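Long-range contact in MstE (Scytonema sp. PCC 10023, PDB 6SBF), which probably cyclises linear isoprenoid chains into fused-ring scaffolds on the way to merosterols, acting as a single-domain class II terpene cyclase: residues 242-254 with 283-295. The protein carries 1 engineered substitution. Numbering follows the deposited sequence.
Sequences VAWGLKRLCPQGF and EVKAARAAAIGWL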
loop_
_atom_site.group_PDB
_atom_site.type_symbol
_atom_site.label_atom_id
_atom_site.label_comp_id
_atom_site.label_asym_id
_atom_site.label_seq_id
_atom_site.Cartn_x
_atom_site.Cartn_y
_atom_site.Cartn_z
ATOM N N VAL A 242 -5.112 11.304 12.657
ATOM C CA VAL A 242 -4.865 12.557 11.907
ATOM C C VAL A 242 -3.901 13.474 12.683
ATOM O O VAL A 242 -2.997 14.045 12.072
ATOM C CB VAL A 242 -6.196 13.266 11.583
ATOM C CG1 VAL A 242 -5.965 14.648 11.023
ATOM C CG2 VAL A 242 -7.038 12.447 10.613
ATOM N N ALA A 243 -4.081 13.612 13.983
ATOM C CA ALA A 243 -3.171 14.435 14.807
ATOM C C ALA A 243 -1.740 13.865 14.726
ATOM O O ALA A 243 -0.797 14.666 14.663
ATOM C CB ALA A 243 -3.657 14.479 16.238
ATOM N N TRP A 244 -1.607 12.546 14.767
ATOM C CA TRP A 244 -0.267 11.922 14.602
ATOM C C TRP A 244 0.302 12.308 13.220
ATOM O O TRP A 244 1.468 12.679 13.097
ATOM C CB TRP A 244 -0.356 10.414 14.804
ATOM C CG TRP A 244 0.924 9.695 14.437
ATOM C CD1 TRP A 244 1.942 9.378 15.299
ATOM C CD2 TRP A 244 1.274 9.119 13.176
ATOM N NE1 TRP A 244 2.912 8.691 14.650
ATOM C CE2 TRP A 244 2.536 8.516 13.347
ATOM C CE3 TRP A 244 0.616 9.010 11.941
ATOM C CZ2 TRP A 244 3.151 7.771 12.363
ATOM C CZ3 TRP A 244 1.231 8.287 10.940
ATOM C CH2 TRP A 244 2.490 7.724 11.148
ATOM N N GLY A 245 -0.510 12.222 12.170
ATOM C CA GLY A 245 -0.059 12.585 10.810
ATOM C C GLY A 245 0.410 14.024 10.737
ATOM O O GLY A 245 1.387 14.341 10.065
ATOM N N LEU A 246 -0.330 14.906 11.405
ATOM C CA LEU A 246 0.027 16.334 11.403
ATOM C C LEU A 246 1.420 16.507 12.053
ATOM O O LEU A 246 2.213 17.323 11.559
ATOM C CB LEU A 246 -1.069 17.100 12.156
ATOM C CG LEU A 246 -0.886 18.583 12.167
ATOM C CD1 LEU A 246 -0.912 19.155 10.752
ATOM C CD2 LEU A 246 -1.995 19.170 13.001
ATOM N N LYS A 247 1.713 15.749 13.123
ATOM C CA LYS A 247 3.055 15.765 13.795
ATOM C C LYS A 247 4.147 15.220 12.862
ATOM O O LYS A 247 5.259 15.709 12.858
ATOM C CB LYS A 247 2.963 15.010 15.137
ATOM C CG LYS A 247 4.174 15.161 16.045
ATOM C CD LYS A 247 5.301 14.142 15.972
ATOM C CE LYS A 247 6.347 14.390 17.055
ATOM N NZ LYS A 247 7.740 14.146 16.597
ATOM N N ARG A 248 3.818 14.181 12.116
ATOM C CA ARG A 248 4.759 13.517 11.191
ATOM C C ARG A 248 5.173 14.416 10.033
ATOM O O ARG A 248 6.310 14.300 9.515
ATOM C CB ARG A 248 4.223 12.202 10.655
ATOM C CG ARG A 248 4.038 11.084 11.673
ATOM C CD ARG A 248 5.347 10.551 12.198
ATOM N NE ARG A 248 6.097 9.883 11.129
ATOM C CZ ARG A 248 7.403 9.652 11.126
ATOM N NH1 ARG A 248 8.154 9.908 12.173
ATOM N NH2 ARG A 248 7.960 9.026 10.114
ATOM N N LEU A 249 4.276 15.256 9.573
ATOM C CA LEU A 249 4.584 16.150 8.455
ATOM C C LEU A 249 5.321 17.374 8.990
ATOM O O LEU A 249 4.859 18.062 9.885
ATOM C CB LEU A 249 3.318 16.544 7.721
ATOM C CG LEU A 249 3.587 16.984 6.311
ATOM C CD1 LEU A 249 3.783 15.789 5.388
ATOM C CD2 LEU A 249 2.527 17.877 5.821
ATOM N N CYS A 250 6.521 17.609 8.539
ATOM C CA CYS A 250 7.183 18.821 9.027
ATOM C C CYS A 250 6.665 19.992 8.205
ATOM O O CYS A 250 5.963 19.848 7.185
ATOM C CB CYS A 250 8.687 18.731 8.927
ATOM S SG CYS A 250 9.224 18.880 7.217
ATOM N N PRO A 251 7.022 21.201 8.659
ATOM C CA PRO A 251 6.546 22.424 8.007
ATOM C C PRO A 251 6.936 22.550 6.529
ATOM O O PRO A 251 6.203 23.174 5.769
ATOM C CB PRO A 251 7.146 23.542 8.871
ATOM C CG PRO A 251 7.337 22.890 10.214
ATOM C CD PRO A 251 7.747 21.460 9.910
ATOM N N GLN A 252 8.032 21.898 6.119
ATOM C CA GLN A 252 8.525 21.974 4.726
ATOM C C GLN A 252 7.690 21.074 3.801
ATOM O O GLN A 252 7.876 21.144 2.589
ATOM C CB GLN A 252 10.006 21.600 4.637
ATOM C CG GLN A 252 10.877 22.566 5.417
ATOM C CD GLN A 252 11.210 22.008 6.783
ATOM O OE1 GLN A 252 10.343 21.693 7.621
ATOM N NE2 GLN A 252 12.501 21.817 6.983
ATOM N N GLY A 253 6.815 20.233 4.340
ATOM C CA GLY A 253 5.821 19.511 3.550
ATOM C C GLY A 253 6.153 18.065 3.365
ATOM O O GLY A 253 5.570 17.441 2.472
ATOM N N PHE A 254 7.016 17.490 4.192
ATOM C CA PHE A 254 7.346 16.070 4.028
ATOM C C PHE A 254 7.394 15.349 5.372
ATOM O O PHE A 254 7.598 15.966 6.451
ATOM C CB PHE A 254 8.678 15.923 3.276
ATOM C CG PHE A 254 9.875 16.618 3.891
ATOM C CD1 PHE A 254 10.539 16.091 4.995
ATOM C CD2 PHE A 254 10.347 17.810 3.364
ATOM C CE1 PHE A 254 11.652 16.731 5.529
ATOM C CE2 PHE A 254 11.423 18.476 3.915
ATOM C CZ PHE A 254 12.066 17.930 5.003
ATOM N N GLU A 283 -5.269 23.794 10.346
ATOM C CA GLU A 283 -3.848 23.353 10.432
ATOM C C GLU A 283 -3.645 22.131 9.542
ATOM O O GLU A 283 -2.612 22.026 8.825
ATOM C CB GLU A 283 -3.472 23.010 11.873
ATOM C CG GLU A 283 -2.005 22.789 12.107
ATOM C CD GLU A 283 -1.669 22.711 13.595
ATOM O OE1 GLU A 283 -0.452 22.596 13.951
ATOM O OE2 GLU A 283 -2.629 22.788 14.397
ATOM N N VAL A 284 -4.600 21.210 9.570
ATOM C CA VAL A 284 -4.565 20.015 8.690
ATOM C C VAL A 284 -4.617 20.443 7.217
ATOM O O VAL A 284 -3.800 19.936 6.440
ATOM C CB VAL A 284 -5.660 19.007 9.059
ATOM C CG1 VAL A 284 -5.677 17.856 8.075
ATOM C CG2 VAL A 284 -5.499 18.477 10.476
ATOM N N LYS A 285 -5.501 21.368 6.863
ATOM C CA LYS A 285 -5.608 21.873 5.494
ATOM C C LYS A 285 -4.237 22.427 5.070
ATOM O O LYS A 285 -3.772 22.188 3.928
ATOM C CB LYS A 285 -6.722 22.905 5.385
ATOM C CG LYS A 285 -6.898 23.419 3.971
ATOM C CD LYS A 285 -8.061 24.373 3.807
ATOM C CE LYS A 285 -8.605 24.388 2.392
ATOM N NZ LYS A 285 -9.350 25.631 2.110
ATOM N N ALA A 286 -3.615 23.254 5.902
ATOM C CA ALA A 286 -2.343 23.888 5.535
ATOM C C ALA A 286 -1.253 22.801 5.379
ATOM O O ALA A 286 -0.373 22.960 4.546
ATOM C CB ALA A 286 -1.946 24.912 6.588
ATOM N N ALA A 287 -1.270 21.764 6.208
ATOM C CA ALA A 287 -0.291 20.674 6.116
ATOM C C ALA A 287 -0.453 19.946 4.788
ATOM O O ALA A 287 0.529 19.628 4.121
ATOM C CB ALA A 287 -0.476 19.767 7.300
ATOM N N ARG A 288 -1.693 19.665 4.415
ATOM C CA ARG A 288 -1.913 19.058 3.096
ATOM C C ARG A 288 -1.371 19.920 1.958
ATOM O O ARG A 288 -0.762 19.374 0.991
ATOM C CB ARG A 288 -3.382 18.746 2.849
ATOM C CG ARG A 288 -3.919 17.658 3.761
ATOM C CD ARG A 288 -5.206 17.015 3.254
ATOM N NE ARG A 288 -6.196 18.032 2.886
ATOM C CZ ARG A 288 -7.056 18.634 3.706
ATOM N NH1 ARG A 288 -7.370 18.127 4.884
ATOM N NH2 ARG A 288 -7.683 19.702 3.270
ATOM N N ALA A 289 -1.614 21.217 1.996
ATOM C CA ALA A 289 -1.137 22.129 0.962
ATOM C C ALA A 289 0.379 22.071 0.891
ATOM O O ALA A 289 0.957 22.086 -0.200
ATOM C CB ALA A 289 -1.623 23.525 1.264
ATOM N N ALA A 290 1.046 22.006 2.046
ATOM C CA ALA A 290 2.532 21.920 2.090
ATOM C C ALA A 290 3.027 20.608 1.475
ATOM O O ALA A 290 3.992 20.617 0.709
ATOM C CB ALA A 290 3.053 22.137 3.524
ATOM N N ALA A 291 2.367 19.509 1.799
ATOM C CA ALA A 291 2.718 18.174 1.285
ATOM C C ALA A 291 2.531 18.145 -0.233
ATOM O O ALA A 291 3.379 17.614 -0.971
ATOM C CB ALA A 291 1.886 17.124 1.947
ATOM N N ILE A 292 1.427 18.713 -0.701
ATOM C CA ILE A 292 1.190 18.788 -2.172
ATOM C C ILE A 292 2.359 19.559 -2.793
ATOM O O ILE A 292 2.906 19.127 -3.844
ATOM C CB ILE A 292 -0.179 19.426 -2.482
ATOM C CG1 ILE A 292 -1.307 18.486 -2.090
ATOM C CG2 ILE A 292 -0.252 19.824 -3.946
ATOM C CD1 ILE A 292 -2.671 19.181 -2.046
ATOM N N GLY A 293 2.698 20.727 -2.253
ATOM C CA GLY A 293 3.755 21.523 -2.875
ATOM C C GLY A 293 5.073 20.764 -2.921
ATOM O O GLY A 293 5.794 20.803 -3.938
ATOM N N TRP A 294 5.418 20.080 -1.840
ATOM C CA TRP A 294 6.702 19.366 -1.797
ATOM C C TRP A 294 6.681 18.207 -2.804
ATOM O O TRP A 294 7.647 18.019 -3.556
ATOM C CB TRP A 294 6.962 18.877 -0.379
ATOM C CG TRP A 294 8.295 18.202 -0.267
ATOM C CD1 TRP A 294 9.502 18.811 -0.092
ATOM C CD2 TRP A 294 8.513 16.787 -0.272
ATOM N NE1 TRP A 294 10.470 17.834 -0.016
ATOM C CE2 TRP A 294 9.900 16.590 -0.083
ATOM C CE3 TRP A 294 7.693 15.661 -0.375
ATOM C CZ2 TRP A 294 10.461 15.321 -0.045
ATOM C CZ3 TRP A 294 8.235 14.397 -0.321
ATOM C CH2 TRP A 294 9.609 14.229 -0.143
ATOM N N LEU A 295 5.556 17.482 -2.854
ATOM C CA LEU A 295 5.498 16.361 -3.827
ATOM C C LEU A 295 5.579 16.924 -5.271
ATOM O O LEU A 295 6.271 16.320 -6.108
ATOM C CB LEU A 295 4.209 15.556 -3.605
ATOM C CG LEU A 295 4.206 14.724 -2.340
ATOM C CD1 LEU A 295 2.797 14.198 -2.023
ATOM C CD2 LEU A 295 5.160 13.559 -2.442
#
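F254 lays its CB over the centre of the W294 six-membered ring, 3.5 Å from the ring centroid and almost on the ring normal. This is a CH-pi contact. The F254 ring itself is tilted 48° to the indole, an oblique pairing. F254 CD2 lies 3.4 Å from W294 NE1. CG of W294 is anti to the backbone N (chi1 -177°), which carries the indole out beside the turn 250-253. Replacing W294 by an alanine is likely to leave F254 CB without the ring face it rests on and to open a gap beside the turn.

Packing is tight around G253 and L249. A291 CA approaches G253 O at 3.2 Å as a nearly straight CA-H...O contact (165°). G253 CA makes another with A290 O, at 3.6 Å. L249, just past the end of helix 235-248, presses CD2 on A287 O at 3.2 Å and also touches the CB atoms of A287 and A291.

The other end is looser. The axes of 242-248 and 283-295 come no closer than 10.4 Å. L246 bridges the space, with CD1 3.5 Å from A287 CB. Its CD2 lies against the aliphatic stem and carboxylate carbon of exposed E283.

The contact joins the end of helix 235-248 and the turn after it to helix 282-298 of the alpha6-alpha6 barrel. The touching groups are mostly methyls, an aromatic face and backbone CA-H...O pairs, so shape and apolar burial probably hold it. The buried G253 O has the A291 CA-H contact in place of a conventional partner.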